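Local coordinates for protein octaprenyl Pyrophosphate Synthase (Helicobacter pylori, PDB 3TC1) that probably catalyses head-to-tail condensation of isopentenyl diphosphate units onto an allylic diphosphate, giving the forty-carbon chain of octaprenyl diphosphate, at residues B[174-177]-B[181-184]; B[29-34]-B[94-99]; B[146-151]-B[242-247]; B[11-16]-B[66-71]. All coordinates share one frame; numbering follows the deposited sequence.

Contact 1 of 4, residues B[174-177]-B[181-184]; sequences MAIL and DAKI
A175 and A182 face each other across the bend that joins helix 152-177 to helix 182-205, and their small side chains let the two backbones come together, with the CA of A175 5.1 Å from the CA of A182. This is the tight part of the contact. CB of A175 lies 3.8 Å from CA of A182, so the methyl rests on backbone rather than only on the opposing methyl; CB of A175 to CB of A182 is 4.2 Å. I176 adds a second touch at the flank. With its CG1 beside the backbone N and anti to the carbonyl carbon (chi1 -68°), it sets CG1 4.1 Å from CB of A182, so the second methyl is met by a branched aliphatic chain as well as by alanine.

The other side is polar and looser. D181, whose CB points away from segment 174-177, is the N-cap of helix 182-205: its OD1 accepts from N of I184 at 3.1 Å, with an N-H...O angle of 160°. The NH comes from above the carboxylate plane, about 53° out of it. Aspartate suits this place because its short acid side chain can answer a backbone NH in the first turn, which has no earlier turn to bond to. K183, next to the cap, is exposed and turned outward.

The contact closes the short turn of a helical hairpin in the all-alpha prenyl synthase fold. M174 and L177 lean on helix 53-80 through A59, I176 and L177 touch I123 of helix 121-144, and I184 reaches E290 in a loop.

Contact 2 of 4, residues B[29-34]-B[94-99]; sequences FSKIGP and ALFGNF
The F96 ring meets K31 at its edge, not over a face: CG of K31 lies near the ring plane, 3.6 Å from CZ of F96, and CB of K31 is in that plane, 3.8 Å from CE2 of F96. The lysine chain crosses the phenylalanine at about a right angle, presenting its methylenes to the aromatic rim. L95 supplies the neighbouring surface. Its CD1 stands 3.8 Å from CG of K31, and CD of K31 reaches the same methyl at 3.9 Å, again with the two chains crossing nearly perpendicularly.

Lysine fits this surface position because its inner methylenes can pack on hydrophobic groups while the chain carries the charged end onward. The bend at chi2 (-56°) sends the chain past L95 CD1. A type I turn from F29 to I32, closed by N of I32 to O of F29 at 3.2 Å, puts K31 at its third position with CB facing the helix. On the other side, the helix is kinked beyond F96, where G97 adopts a positive phi of 87°, a conformation well suited to a residue without a side chain.

In the fold, the loop between helix 23-29 and helix 38-44 lies against the early part of helix 92-116. K31 and I32 also touch I92, F96 packs on E27 and L28 of helix 23-29, and F29 turns to I17 of helix 3-18. Farther along helix 92-116, N98 and F99 pack on the second subunit.

Contact 3 of 4, residues B[146-151]-B[242-247]; sequences ECFNSD and GLLISY
F148 packs on L244 and I245 in the all-helical prenyl synthase fold, where the loop linking helix 121-144 to helix 152-177 lies against helix 238-246. The side chain can be followed outward. CB points toward the helix, and chi1 of 179°, which sets CG opposite the backbone N, carries the ring on in that direction. CG then meets CG1 of I245 at 4.0 Å. One step further, CD2 of F148 approaches the same I245 CG1 at 3.9 Å. That methylene lies over one face of the ring, offset toward the rim, and makes a CH-pi contact 19° off the ring normal. On the other branch, CE1 lies 4.0 Å from CD2 of L244, and at the tip CZ of F148 is 4.2 Å from the same methyl. This methyl lies oblique to the ring, neither over its face nor at its edge, while the two side chains as a whole cross at about a right angle.

The residue types fit the setting: a flat aromatic ring can accept a methylene on its face, and the two aliphatic chains, neighbours on one helix, reach different parts of it. Y233 meets F148 as well, with the ring planes at about 50°, and F220 touches both F148 and L244, so hydrophobic groups continue beyond the two segments.

The backbone after F148 is held by polar groups. N149 forms an Asx turn, its OD1 accepting from N of D151 at 2.9 Å. D151 in turn caps helix 152-177 by binding N of Q153. The asparagine amide closes its own ring of bonds, ND2 donating to O of D151 at 3.0 Å.

Contact 4 of 4, residues B[11-16]-B[66-71]; sequences NKIASW and VEMIQT
W16 and M68 make the sulfur-aromatic part of this contact. SD of M68 sits at the edge of the indole, 3.4 Å from CE3 of W16. Measured to the centroid of the six-membered ring of W16, SD of M68 is 4.7 Å away and 76° off the normal, an edge-on Met-aromatic approach. Chi1 and the extended chi2 (-175°) of the methionine put SD at the indole edge, and the bend at chi3 only turns the terminal methyl CE. An unbranched, flexible thioether suits the span, since the axes of segments 11-16 and 66-71 approach to 10.9 Å and cross at -70°.

The aliphatic part belongs to I13, whose branches divide the work. Its CG2 lies 4.3 Å from CG of M68, while CD1, at the end of the other branch, is 4.1 Å from CB of E67.

The one acidic side chain here turns its polar end aside. E67 offers its CB to I13; its chain bends at chi2 and leads the buried carboxylate away, where OE2 is hydrogen-bonded to OG of S40. W16 has a second partner in K111 of helix 92-116, which makes a cation-pi contact with the indole, and M68 touches the same lysine and F108.

Helix 3-18 is thus laid across a long inner helix of the all-alpha prenyl synthase fold. The C-terminal end of helix 53-80 carries DDVID, which matches the first aspartate-rich motif of the family.

Contact 4 is the buried one, contact 2 lies at the surface, and contacts 1 and 3 are partly buried. Contacts 2 and 4 touch: the ring of F29 packs on I13, with F29 CZ 3.9 Å from I13 CG2, and their segments alternate along the chain. Contact 1 uses the C-terminal end of helix 152-177 and contact 3 the loop that leads into its start, on opposite sides of the chain's centre, with centres about 41 Å apart. Chemistry follows place: alanine contacts at a short interhelical turn, lysine methylenes at the surface, CH-pi packing beside a loop, and a Met-aromatic pair inside. Aspartate N-caps recur in contacts 1 and 3.

Contact 1 of 4, residues B[174-177]-B[181-184]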
loop_
_atom_site.group_PDB
_atom_site.type_symbol
_atom_site.label_atom_id
_atom_site.label_comp_id
_atom_site.label_asym_id
_atom_site.label_seq_id
_atom_site.Cartn_x
_atom_site.Cartn_y
_atom_site.Cartn_z
ATOM N N MET B 174 -21.175 -4.771 4.654
ATOM C CA MET B 174 -21.816 -6.050 4.952
ATOM C C MET B 174 -23.331 -5.900 4.836
ATOM O O MET B 174 -24.025 -6.803 4.349
ATOM C CB MET B 174 -21.441 -6.535 6.354
ATOM C CG MET B 174 -22.015 -7.911 6.702
ATOM S SD MET B 174 -21.458 -9.245 5.611
ATOM C CE MET B 174 -19.932 -9.670 6.372
ATOM N N ALA B 175 -23.841 -4.756 5.275
ATOM C CA ALA B 175 -25.268 -4.487 5.203
ATOM C C ALA B 175 -25.704 -4.502 3.736
ATOM O O ALA B 175 -26.751 -5.060 3.395
ATOM C CB ALA B 175 -25.582 -3.133 5.840
ATOM N N ILE B 176 -24.898 -3.880 2.878
ATOM C CA ILE B 176 -25.178 -3.832 1.447
ATOM C C ILE B 176 -25.222 -5.258 0.893
ATOM O O ILE B 176 -26.173 -5.639 0.212
ATOM C CB ILE B 176 -24.080 -3.038 0.687
ATOM C CG1 ILE B 176 -24.147 -1.555 1.068
ATOM C CG2 ILE B 176 -24.245 -3.216 -0.820
ATOM C CD1 ILE B 176 -22.999 -0.713 0.507
ATOM N N LEU B 177 -24.184 -6.034 1.197
ATOM C CA LEU B 177 -24.080 -7.415 0.745
ATOM C C LEU B 177 -25.279 -8.252 1.190
ATOM O O LEU B 177 -25.809 -9.047 0.414
ATOM C CB LEU B 177 -22.795 -8.054 1.287
ATOM C CG LEU B 177 -22.527 -9.500 0.864
ATOM C CD1 LEU B 177 -22.224 -9.536 -0.629
ATOM C CD2 LEU B 177 -21.359 -10.072 1.659
ATOM N N ASP B 181 -30.257 -2.410 5.916
ATOM C CA ASP B 181 -30.264 -0.969 5.822
ATOM C C ASP B 181 -28.921 -0.448 6.159
ATOM O O ASP B 181 -28.550 -0.433 7.199
ATOM C CB ASP B 181 -31.217 -0.474 6.843
ATOM C CG ASP B 181 -31.399 1.011 6.898
ATOM O OD1 ASP B 181 -30.544 1.768 6.724
ATOM O OD2 ASP B 181 -32.463 1.419 7.169
ATOM N N ALA B 182 -28.272 -0.031 5.133
ATOM C CA ALA B 182 -26.930 0.342 5.127
ATOM C C ALA B 182 -26.716 1.555 5.994
ATOM O O ALA B 182 -25.750 1.650 6.582
ATOM C CB ALA B 182 -26.438 0.502 3.850
ATOM N N LYS B 183 -27.665 2.441 6.011
ATOM C CA LYS B 183 -27.581 3.673 6.822
ATOM C C LYS B 183 -27.529 3.396 8.316
ATOM O O LYS B 183 -26.735 3.974 9.051
ATOM C CB LYS B 183 -28.764 4.625 6.515
ATOM C CG LYS B 183 -28.644 5.957 7.273
ATOM C CD LYS B 183 -29.871 6.843 7.125
ATOM C CE LYS B 183 -31.153 6.182 7.692
ATOM N NZ LYS B 183 -31.162 5.987 9.178
ATOM N N ILE B 184 -28.379 2.484 8.754
ATOM C CA ILE B 184 -28.439 2.113 10.159
ATOM C C ILE B 184 -27.120 1.534 10.647
ATOM O O ILE B 184 -26.594 1.944 11.681
ATOM C CB ILE B 184 -29.556 1.067 10.422
ATOM C CG1 ILE B 184 -30.926 1.718 10.226
ATOM C CG2 ILE B 184 -29.402 0.501 11.823
ATOM C CD1 ILE B 184 -32.081 0.759 10.396
#

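Contact 2 of 4, residues B[29-34]-B[94-99]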
loop_
_atom_site.group_PDB
_atom_site.type_symbol
_atom_site.label_atom_id
_atom_site.label_comp_id
_atom_site.label_asym_id
_atom_site.label_seq_id
_atom_site.Cartn_x
_atom_site.Cartn_y
_atom_site.Cartn_z
ATOM N N PHE B 29 4.636 -13.871 5.936
ATOM C CA PHE B 29 3.315 -14.105 6.513
ATOM C C PHE B 29 3.340 -14.941 7.796
ATOM O O PHE B 29 2.544 -14.706 8.706
ATOM C CB PHE B 29 2.402 -14.790 5.487
ATOM C CG PHE B 29 1.008 -15.052 5.995
ATOM C CD1 PHE B 29 0.175 -13.995 6.358
ATOM C CD2 PHE B 29 0.533 -16.354 6.125
ATOM C CE1 PHE B 29 -1.112 -14.233 6.848
ATOM C CE2 PHE B 29 -0.755 -16.604 6.613
ATOM C CZ PHE B 29 -1.576 -15.542 6.976
ATOM N N SER B 30 4.247 -15.913 7.866
ATOM C CA SER B 30 4.341 -16.779 9.040
ATOM C C SER B 30 4.732 -16.039 10.316
ATOM O O SER B 30 4.552 -16.562 11.414
ATOM C CB SER B 30 5.342 -17.915 8.799
ATOM O OG SER B 30 6.677 -17.435 8.789
ATOM N N LYS B 31 5.262 -14.828 10.179
ATOM C CA LYS B 31 5.674 -14.063 11.350
ATOM C C LYS B 31 4.634 -13.092 11.874
ATOM O O LYS B 31 4.875 -12.390 12.859
ATOM C CB LYS B 31 6.981 -13.320 11.065
ATOM C CG LYS B 31 8.189 -14.238 11.041
ATOM C CD LYS B 31 8.303 -15.007 12.352
ATOM C CE LYS B 31 9.464 -15.984 12.326
ATOM N NZ LYS B 31 9.310 -16.992 11.242
ATOM N N ILE B 32 3.483 -13.043 11.212
ATOM C CA ILE B 32 2.400 -12.174 11.653
ATOM C C ILE B 32 1.559 -13.008 12.605
ATOM O O ILE B 32 1.212 -14.150 12.301
ATOM C CB ILE B 32 1.525 -11.712 10.476
ATOM C CG1 ILE B 32 2.394 -10.991 9.444
ATOM C CG2 ILE B 32 0.422 -10.781 10.981
ATOM C CD1 ILE B 32 1.642 -10.549 8.209
ATOM N N GLY B 33 1.238 -12.443 13.759
ATOM C CA GLY B 33 0.462 -13.177 14.738
ATOM C C GLY B 33 -1.041 -13.076 14.587
ATOM O O GLY B 33 -1.540 -12.377 13.701
ATOM N N PRO B 34 -1.791 -13.768 15.460
ATOM C CA PRO B 34 -3.256 -13.791 15.464
ATOM C C PRO B 34 -3.833 -12.399 15.620
ATOM O O PRO B 34 -3.168 -11.488 16.092
ATOM C CB PRO B 34 -3.579 -14.672 16.666
ATOM C CG PRO B 34 -2.447 -14.351 17.611
ATOM C CD PRO B 34 -1.265 -14.423 16.670
ATOM N N ALA B 94 10.932 -5.302 12.004
ATOM C CA ALA B 94 12.043 -5.610 12.898
ATOM C C ALA B 94 12.725 -6.912 12.483
ATOM O O ALA B 94 13.931 -7.076 12.669
ATOM C CB ALA B 94 11.547 -5.720 14.333
ATOM N N LEU B 95 11.943 -7.827 11.914
ATOM C CA LEU B 95 12.455 -9.126 11.482
ATOM C C LEU B 95 12.911 -9.177 10.023
ATOM O O LEU B 95 13.816 -9.947 9.678
ATOM C CB LEU B 95 11.384 -10.205 11.699
ATOM C CG LEU B 95 10.915 -10.483 13.131
ATOM C CD1 LEU B 95 9.692 -11.391 13.100
ATOM C CD2 LEU B 95 12.045 -11.120 13.930
ATOM N N PHE B 96 12.299 -8.358 9.169
ATOM C CA PHE B 96 12.638 -8.374 7.746
ATOM C C PHE B 96 12.975 -7.026 7.106
ATOM O O PHE B 96 13.139 -6.944 5.887
ATOM C CB PHE B 96 11.490 -9.032 6.976
ATOM C CG PHE B 96 11.097 -10.376 7.520
ATOM C CD1 PHE B 96 11.847 -11.512 7.223
ATOM C CD2 PHE B 96 9.990 -10.505 8.355
ATOM C CE1 PHE B 96 11.501 -12.758 7.749
ATOM C CE2 PHE B 96 9.633 -11.746 8.887
ATOM C CZ PHE B 96 10.390 -12.874 8.584
ATOM N N GLY B 97 13.080 -5.977 7.914
ATOM C CA GLY B 97 13.405 -4.667 7.377
ATOM C C GLY B 97 12.189 -3.875 6.925
ATOM O O GLY B 97 11.171 -4.453 6.539
ATOM N N ASN B 98 12.296 -2.550 6.967
ATOM C CA ASN B 98 11.197 -1.677 6.569
ATOM C C ASN B 98 10.670 -1.978 5.176
ATOM O O ASN B 98 9.459 -2.041 4.964
ATOM C CB ASN B 98 11.624 -0.210 6.618
ATOM C CG ASN B 98 11.836 0.285 8.028
ATOM O OD1 ASN B 98 11.106 -0.095 8.947
ATOM N ND2 ASN B 98 12.828 1.153 8.209
ATOM N N PHE B 99 11.583 -2.155 4.230
ATOM C CA PHE B 99 11.200 -2.427 2.853
ATOM C C PHE B 99 10.245 -3.608 2.725
ATOM O O PHE B 99 9.232 -3.514 2.031
ATOM C CB PHE B 99 12.433 -2.694 1.993
ATOM C CG PHE B 99 12.143 -2.710 0.520
ATOM C CD1 PHE B 99 11.925 -1.524 -0.167
ATOM C CD2 PHE B 99 12.075 -3.908 -0.179
ATOM C CE1 PHE B 99 11.646 -1.526 -1.528
ATOM C CE2 PHE B 99 11.795 -3.924 -1.542
ATOM C CZ PHE B 99 11.581 -2.730 -2.218
#

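Contact 3 of 4, residues B[146-151]-B[242-247]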
loop_
_atom_site.group_PDB
_atom_site.type_symbol
_atom_site.label_atom_id
_atom_site.label_comp_id
_atom_site.label_asym_id
_atom_site.label_seq_id
_atom_site.Cartn_x
_atom_site.Cartn_y
_atom_site.Cartn_z
ATOM N N GLU B 146 4.104 16.131 15.039
ATOM C CA GLU B 146 5.427 16.752 15.047
ATOM C C GLU B 146 5.616 17.687 16.241
ATOM O O GLU B 146 6.743 18.001 16.617
ATOM C CB GLU B 146 5.671 17.528 13.752
ATOM C CG GLU B 146 6.015 16.654 12.557
ATOM C CD GLU B 146 6.452 17.466 11.352
ATOM O OE1 GLU B 146 7.421 18.246 11.481
ATOM O OE2 GLU B 146 5.831 17.325 10.278
ATOM N N CYS B 147 4.514 18.143 16.826
ATOM C CA CYS B 147 4.594 19.028 17.987
ATOM C C CYS B 147 3.334 18.886 18.824
ATOM O O CYS B 147 2.317 18.391 18.338
ATOM C CB CYS B 147 4.767 20.486 17.549
ATOM S SG CYS B 147 3.337 21.199 16.720
ATOM N N PHE B 148 3.403 19.306 20.082
ATOM C CA PHE B 148 2.245 19.214 20.959
ATOM C C PHE B 148 1.052 19.865 20.269
ATOM O O PHE B 148 1.177 20.949 19.697
ATOM C CB PHE B 148 2.515 19.927 22.286
ATOM C CG PHE B 148 1.351 19.891 23.236
ATOM C CD1 PHE B 148 1.139 18.788 24.057
ATOM C CD2 PHE B 148 0.448 20.950 23.284
ATOM C CE1 PHE B 148 0.039 18.743 24.912
ATOM C CE2 PHE B 148 -0.651 20.915 24.131
ATOM C CZ PHE B 148 -0.857 19.809 24.947
ATOM N N ASN B 149 -0.099 19.199 20.316
ATOM C CA ASN B 149 -1.311 19.730 19.693
ATOM C C ASN B 149 -2.432 19.974 20.700
ATOM O O ASN B 149 -2.786 19.079 21.465
ATOM C CB ASN B 149 -1.832 18.768 18.622
ATOM C CG ASN B 149 -3.222 19.144 18.151
ATOM O OD1 ASN B 149 -3.457 20.285 17.753
ATOM N ND2 ASN B 149 -4.155 18.190 18.200
ATOM N N SER B 150 -3.002 21.175 20.681
ATOM C CA SER B 150 -4.091 21.502 21.595
ATOM C C SER B 150 -5.417 21.672 20.850
ATOM O O SER B 150 -6.447 21.955 21.466
ATOM C CB SER B 150 -3.773 22.791 22.358
ATOM O OG SER B 150 -3.833 23.907 21.490
ATOM N N ASP B 151 -5.387 21.506 19.529
ATOM C CA ASP B 151 -6.594 21.648 18.714
ATOM C C ASP B 151 -7.328 20.314 18.682
ATOM O O ASP B 151 -6.921 19.391 17.975
ATOM C CB ASP B 151 -6.233 22.063 17.282
ATOM C CG ASP B 151 -7.463 22.394 16.435
ATOM O OD1 ASP B 151 -8.575 21.921 16.760
ATOM O OD2 ASP B 151 -7.312 23.121 15.432
ATOM N N GLY B 242 3.110 24.331 30.716
ATOM C CA GLY B 242 4.493 24.384 30.268
ATOM C C GLY B 242 5.168 23.038 30.471
ATOM O O GLY B 242 5.888 22.544 29.597
ATOM N N LEU B 243 4.933 22.431 31.630
ATOM C CA LEU B 243 5.524 21.134 31.931
ATOM C C LEU B 243 5.018 20.048 30.982
ATOM O O LEU B 243 5.804 19.263 30.450
ATOM C CB LEU B 243 5.226 20.722 33.378
ATOM C CG LEU B 243 5.908 21.501 34.509
ATOM C CD1 LEU B 243 5.505 20.901 35.862
ATOM C CD2 LEU B 243 7.419 21.441 34.333
ATOM N N LEU B 244 3.705 19.996 30.779
ATOM C CA LEU B 244 3.136 18.989 29.891
ATOM C C LEU B 244 3.763 19.101 28.507
ATOM O O LEU B 244 4.177 18.098 27.927
ATOM C CB LEU B 244 1.617 19.144 29.792
ATOM C CG LEU B 244 0.924 18.099 28.912
ATOM C CD1 LEU B 244 1.160 16.705 29.479
ATOM C CD2 LEU B 244 -0.571 18.406 28.843
ATOM N N ILE B 245 3.842 20.321 27.983
ATOM C CA ILE B 245 4.436 20.527 26.670
ATOM C C ILE B 245 5.898 20.071 26.654
ATOM O O ILE B 245 6.354 19.445 25.696
ATOM C CB ILE B 245 4.347 22.011 26.238
ATOM C CG1 ILE B 245 2.882 22.387 25.994
ATOM C CG2 ILE B 245 5.170 22.236 24.965
ATOM C CD1 ILE B 245 2.666 23.835 25.599
ATOM N N SER B 246 6.627 20.367 27.725
ATOM C CA SER B 246 8.029 19.975 27.818
ATOM C C SER B 246 8.169 18.451 27.870
ATOM O O SER B 246 9.222 17.910 27.539
ATOM C CB SER B 246 8.667 20.570 29.071
ATOM O OG SER B 246 8.276 19.838 30.222
ATOM N N TYR B 247 7.119 17.756 28.296
ATOM C CA TYR B 247 7.191 16.302 28.364
ATOM C C TYR B 247 6.812 15.636 27.044
ATOM O O TYR B 247 6.887 14.414 26.916
ATOM C CB TYR B 247 6.301 15.762 29.491
ATOM C CG TYR B 247 6.731 16.207 30.873
ATOM C CD1 TYR B 247 8.059 16.567 31.131
ATOM C CD2 TYR B 247 5.817 16.255 31.930
ATOM C CE1 TYR B 247 8.467 16.965 32.407
ATOM C CE2 TYR B 247 6.216 16.646 33.207
ATOM C CZ TYR B 247 7.540 17.002 33.439
ATOM O OH TYR B 247 7.935 17.406 34.699
#

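Contact 4 of 4, residues B[11-16]-B[66-71]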
loop_
_atom_site.group_PDB
_atom_site.type_symbol
_atom_site.label_atom_id
_atom_site.label_comp_id
_atom_site.label_asym_id
_atom_site.label_seq_id
_atom_site.Cartn_x
_atom_site.Cartn_y
_atom_site.Cartn_z
ATOM N N ASN B 11 -8.572 -19.045 7.847
ATOM C CA ASN B 11 -8.130 -19.971 6.816
ATOM C C ASN B 11 -8.214 -19.386 5.403
ATOM O O ASN B 11 -7.411 -19.742 4.536
ATOM C CB ASN B 11 -8.915 -21.281 6.912
ATOM C CG ASN B 11 -8.540 -22.086 8.148
ATOM O OD1 ASN B 11 -7.376 -22.110 8.553
ATOM N ND2 ASN B 11 -9.518 -22.757 8.743
ATOM N N LYS B 12 -9.172 -18.496 5.166
ATOM C CA LYS B 12 -9.298 -17.861 3.854
ATOM C C LYS B 12 -8.094 -16.956 3.610
ATOM O O LYS B 12 -7.553 -16.903 2.501
ATOM C CB LYS B 12 -10.584 -17.032 3.761
ATOM C CG LYS B 12 -11.828 -17.843 3.437
ATOM C CD LYS B 12 -13.046 -16.943 3.241
ATOM C CE LYS B 12 -14.237 -17.728 2.701
ATOM N NZ LYS B 12 -13.965 -18.273 1.338
ATOM N N ILE B 13 -7.684 -16.237 4.650
ATOM C CA ILE B 13 -6.525 -15.356 4.560
ATOM C C ILE B 13 -5.303 -16.189 4.177
ATOM O O ILE B 13 -4.526 -15.807 3.300
ATOM C CB ILE B 13 -6.246 -14.657 5.909
ATOM C CG1 ILE B 13 -7.409 -13.735 6.271
ATOM C CG2 ILE B 13 -4.952 -13.859 5.827
ATOM C CD1 ILE B 13 -7.294 -13.115 7.664
ATOM N N ALA B 14 -5.140 -17.333 4.838
ATOM C CA ALA B 14 -4.014 -18.222 4.567
ATOM C C ALA B 14 -4.067 -18.748 3.134
ATOM O O ALA B 14 -3.038 -18.881 2.475
ATOM C CB ALA B 14 -4.013 -19.388 5.552
ATOM N N SER B 15 -5.266 -19.059 2.659
ATOM C CA SER B 15 -5.428 -19.557 1.302
ATOM C C SER B 15 -5.076 -18.477 0.283
ATOM O O SER B 15 -4.418 -18.754 -0.722
ATOM C CB SER B 15 -6.867 -20.023 1.077
ATOM O OG SER B 15 -7.176 -21.120 1.918
ATOM N N TRP B 16 -5.517 -17.250 0.540
ATOM C CA TRP B 16 -5.242 -16.139 -0.363
ATOM C C TRP B 16 -3.743 -15.838 -0.431
ATOM O O TRP B 16 -3.226 -15.466 -1.487
ATOM C CB TRP B 16 -6.030 -14.895 0.076
ATOM C CG TRP B 16 -7.512 -14.978 -0.227
ATOM C CD1 TRP B 16 -8.190 -16.056 -0.728
ATOM C CD2 TRP B 16 -8.484 -13.937 -0.064
ATOM N NE1 TRP B 16 -9.524 -15.749 -0.890
ATOM C CE2 TRP B 16 -9.731 -14.456 -0.489
ATOM C CE3 TRP B 16 -8.424 -12.616 0.395
ATOM C CZ2 TRP B 16 -10.909 -13.698 -0.466
ATOM C CZ3 TRP B 16 -9.602 -11.859 0.417
ATOM C CH2 TRP B 16 -10.823 -12.407 -0.011
ATOM N N VAL B 66 -11.609 -7.200 4.606
ATOM C CA VAL B 66 -11.485 -6.208 5.667
ATOM C C VAL B 66 -10.324 -6.494 6.628
ATOM O O VAL B 66 -9.597 -5.579 7.015
ATOM C CB VAL B 66 -12.804 -6.088 6.464
ATOM C CG1 VAL B 66 -12.582 -5.296 7.750
ATOM C CG2 VAL B 66 -13.860 -5.386 5.602
ATOM N N GLU B 67 -10.143 -7.751 7.015
ATOM C CA GLU B 67 -9.053 -8.091 7.930
ATOM C C GLU B 67 -7.683 -7.919 7.258
ATOM O O GLU B 67 -6.706 -7.543 7.908
ATOM C CB GLU B 67 -9.200 -9.532 8.437
ATOM C CG GLU B 67 -10.453 -9.804 9.291
ATOM C CD GLU B 67 -10.550 -8.928 10.544
ATOM O OE1 GLU B 67 -9.559 -8.261 10.908
ATOM O OE2 GLU B 67 -11.630 -8.915 11.177
ATOM N N MET B 68 -7.607 -8.193 5.957
ATOM C CA MET B 68 -6.337 -8.046 5.252
ATOM C C MET B 68 -5.964 -6.579 5.112
ATOM O O MET B 68 -4.788 -6.218 5.184
ATOM C CB MET B 68 -6.396 -8.741 3.890
ATOM C CG MET B 68 -6.349 -10.249 4.042
ATOM S SD MET B 68 -6.261 -11.157 2.512
ATOM C CE MET B 68 -4.586 -10.809 1.999
ATOM N N ILE B 69 -6.972 -5.733 4.928
ATOM C CA ILE B 69 -6.756 -4.295 4.829
ATOM C C ILE B 69 -6.247 -3.811 6.186
ATOM O O ILE B 69 -5.286 -3.041 6.269
ATOM C CB ILE B 69 -8.076 -3.560 4.486
ATOM C CG1 ILE B 69 -8.425 -3.792 3.013
ATOM C CG2 ILE B 69 -7.954 -2.072 4.787
ATOM C CD1 ILE B 69 -9.822 -3.341 2.642
ATOM N N GLN B 70 -6.905 -4.261 7.249
ATOM C CA GLN B 70 -6.509 -3.881 8.601
ATOM C C GLN B 70 -5.054 -4.299 8.845
ATOM O O GLN B 70 -4.260 -3.523 9.371
ATOM C CB GLN B 70 -7.429 -4.552 9.635
ATOM C CG GLN B 70 -7.043 -4.294 11.093
ATOM C CD GLN B 70 -7.095 -2.822 11.466
ATOM O OE1 GLN B 70 -7.612 -1.999 10.714
ATOM N NE2 GLN B 70 -6.566 -2.485 12.643
ATOM N N THR B 71 -4.712 -5.528 8.469
ATOM C CA THR B 71 -3.347 -6.025 8.649
ATOM C C THR B 71 -2.345 -5.202 7.838
ATOM O O THR B 71 -1.242 -4.929 8.308
ATOM C CB THR B 71 -3.212 -7.508 8.228
ATOM O OG1 THR B 71 -4.031 -8.323 9.074
ATOM C CG2 THR B 71 -1.753 -7.970 8.351
#